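8-amino-8-demethylriboflavin N,N-dimethyltransferase (Streptomyces davawensis, PDB 4D7K) catalyses the two S-adenosylmethionine-dependent N-methylations that turn 8-amino-8-demethyl-D-riboflavin into the antibiotic roseoflavin. Local coordinates at residues G324-G329 / I340-T345. Sequence-based numbering, arbitrary orientation.
Sequences GFDIVG and IECRGT
Two strands of the C-terminal beta hairpin pair antiparallel here, 325-329 against 340-344, their axes 4.4 Å apart at closest and their directions 138° apart. Gly324 ends helix 313-322 in a Schellman motif, with phi/psi 78/39; its O accepts Thr345 N at 3.2 Å. Phe325 (chi1 m) faces Gly344 in a non-hydrogen-bonded pair and sends its ring to the side where Cys342 lies, CD1 reaching Cys342 CB at 4.2 Å, with Leu320 of the helix packing on both. Asp326 and Arg343 form a hydrogen-bonded pair: Asp326 N to Arg343 O and Arg343 N to Asp326 O, each 2.7 Å. Ile327 opposes Cys342, CA to CA 4.5 Å, and its CG2 lies 4.4 Å from Ile340 CG2. Val328 then drops to phi/psi -76/-39, and a classic beta bulge shifts the register by one. Val328 N donates to Glu341 O at 2.8 Å and Gly329 N weakly to the same Glu341 O at 3.5 Å, while Gly329 O takes Glu341 N at 2.8 Å, the next hydrogen-bonded pair. Val328 CG2 sits over one face of the Arg343 guanidinium, 3.6 Å from Arg343 CB. This hairpin closes one edge of the seven-stranded sheet of the class I methyltransferase fold. Main-chain bonds thus set register and bulge, while Glu341 OE1 hydrogen-bonds His331 further along the first strand and OE2 salt-bridges the hairpin to Arg178 and Arg280.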
loop_
_atom_site.group_PDB
_atom_site.type_symbol
_atom_site.label_atom_id
_atom_site.label_comp_id
_atom_site.label_asym_id
_atom_site.label_seq_id
_atom_site.Cartn_x
_atom_site.Cartn_y
_atom_site.Cartn_z
ATOM N N GLY A 324 15.062 -22.034 34.317
ATOM C CA GLY A 324 15.377 -23.451 34.290
ATOM C C GLY A 324 14.852 -24.174 33.063
ATOM O O GLY A 324 14.391 -25.313 33.154
ATOM N N PHE A 325 14.923 -23.515 31.911
ATOM C CA PHE A 325 14.520 -24.132 30.651
ATOM C C PHE A 325 15.679 -24.232 29.665
ATOM O O PHE A 325 16.625 -23.447 29.720
ATOM C CB PHE A 325 13.377 -23.347 30.006
ATOM C CG PHE A 325 12.027 -23.649 30.581
ATOM C CD1 PHE A 325 11.395 -24.850 30.303
ATOM C CD2 PHE A 325 11.375 -22.724 31.380
ATOM C CE1 PHE A 325 10.145 -25.128 30.822
ATOM C CE2 PHE A 325 10.124 -22.997 31.903
ATOM C CZ PHE A 325 9.508 -24.201 31.623
ATOM N N ASP A 326 15.588 -25.198 28.756
ATOM C CA ASP A 326 16.558 -25.343 27.677
ATOM C C ASP A 326 15.863 -25.380 26.325
ATOM O O ASP A 326 14.871 -26.086 26.149
ATOM C CB ASP A 326 17.394 -26.609 27.863
ATOM C CG ASP A 326 18.750 -26.325 28.463
ATOM O OD1 ASP A 326 19.299 -25.238 28.187
ATOM O OD2 ASP A 326 19.266 -27.187 29.207
ATOM N N ILE A 327 16.385 -24.617 25.371
ATOM C CA ILE A 327 15.845 -24.622 24.019
ATOM C C ILE A 327 16.264 -25.895 23.286
ATOM O O ILE A 327 17.446 -26.109 23.021
ATOM C CB ILE A 327 16.306 -23.388 23.218
ATOM C CG1 ILE A 327 15.863 -22.109 23.926
ATOM C CG2 ILE A 327 15.751 -23.426 21.798
ATOM C CD1 ILE A 327 16.131 -20.849 23.139
ATOM N N VAL A 328 15.289 -26.743 22.977
ATOM C CA VAL A 328 15.541 -27.956 22.212
ATOM C C VAL A 328 15.727 -27.597 20.744
ATOM O O VAL A 328 16.580 -28.156 20.057
ATOM C CB VAL A 328 14.392 -28.972 22.365
ATOM C CG1 VAL A 328 14.634 -30.197 21.504
ATOM C CG2 VAL A 328 14.237 -29.369 23.818
ATOM N N GLY A 329 14.928 -26.643 20.276
ATOM C CA GLY A 329 15.036 -26.163 18.912
ATOM C C GLY A 329 14.035 -25.069 18.592
ATOM O O GLY A 329 13.000 -24.953 19.243
ATOM N N ILE A 340 9.223 -22.280 19.291
ATOM C CA ILE A 340 10.357 -22.459 20.186
ATOM C C ILE A 340 10.070 -23.613 21.133
ATOM O O ILE A 340 9.254 -23.487 22.037
ATOM C CB ILE A 340 10.654 -21.185 21.003
ATOM C CG1 ILE A 340 10.836 -19.982 20.076
ATOM C CG2 ILE A 340 11.891 -21.381 21.872
ATOM C CD1 ILE A 340 11.115 -18.680 20.810
ATOM N N GLU A 341 10.730 -24.743 20.916
ATOM C CA GLU A 341 10.522 -25.904 21.772
ATOM C C GLU A 341 11.462 -25.857 22.972
ATOM O O GLU A 341 12.683 -25.878 22.812
ATOM C CB GLU A 341 10.724 -27.196 20.982
ATOM C CG GLU A 341 10.410 -28.450 21.771
ATOM C CD GLU A 341 10.806 -29.713 21.035
ATOM O OE1 GLU A 341 11.098 -29.628 19.825
ATOM O OE2 GLU A 341 10.830 -30.789 21.668
ATOM N N CYS A 342 10.890 -25.792 24.171
ATOM C CA CYS A 342 11.683 -25.669 25.394
ATOM C C CYS A 342 11.499 -26.861 26.322
ATOM O O CYS A 342 10.399 -27.397 26.457
ATOM C CB CYS A 342 11.319 -24.385 26.143
ATOM S SG CYS A 342 11.485 -22.882 25.171
ATOM N N ARG A 343 12.582 -27.257 26.978
ATOM C CA ARG A 343 12.566 -28.408 27.866
ATOM C C ARG A 343 13.034 -28.013 29.261
ATOM O O ARG A 343 13.909 -27.160 29.411
ATOM C CB ARG A 343 13.449 -29.519 27.298
ATOM C CG ARG A 343 13.535 -30.782 28.132
ATOM C CD ARG A 343 14.476 -31.768 27.464
ATOM N NE ARG A 343 15.682 -31.099 26.984
ATOM C CZ ARG A 343 16.493 -31.590 26.054
ATOM N NH1 ARG A 343 16.229 -32.760 25.490
ATOM N NH2 ARG A 343 17.565 -30.904 25.682
ATOM N N GLY A 344 12.444 -28.628 30.280
ATOM C CA GLY A 344 12.880 -28.404 31.644
ATOM C C GLY A 344 14.216 -29.079 31.885
ATOM O O GLY A 344 14.389 -30.256 31.565
ATOM N N THR A 345 15.163 -28.330 32.439
ATOM C CA THR A 345 16.495 -28.857 32.720
ATOM C C THR A 345 16.454 -29.931 33.802
ATOM O O THR A 345 16.613 -29.639 34.988
ATOM C CB THR A 345 17.464 -27.740 33.156
ATOM O OG1 THR A 345 16.955 -27.094 34.330
ATOM C CG2 THR A 345 17.630 -26.713 32.049
#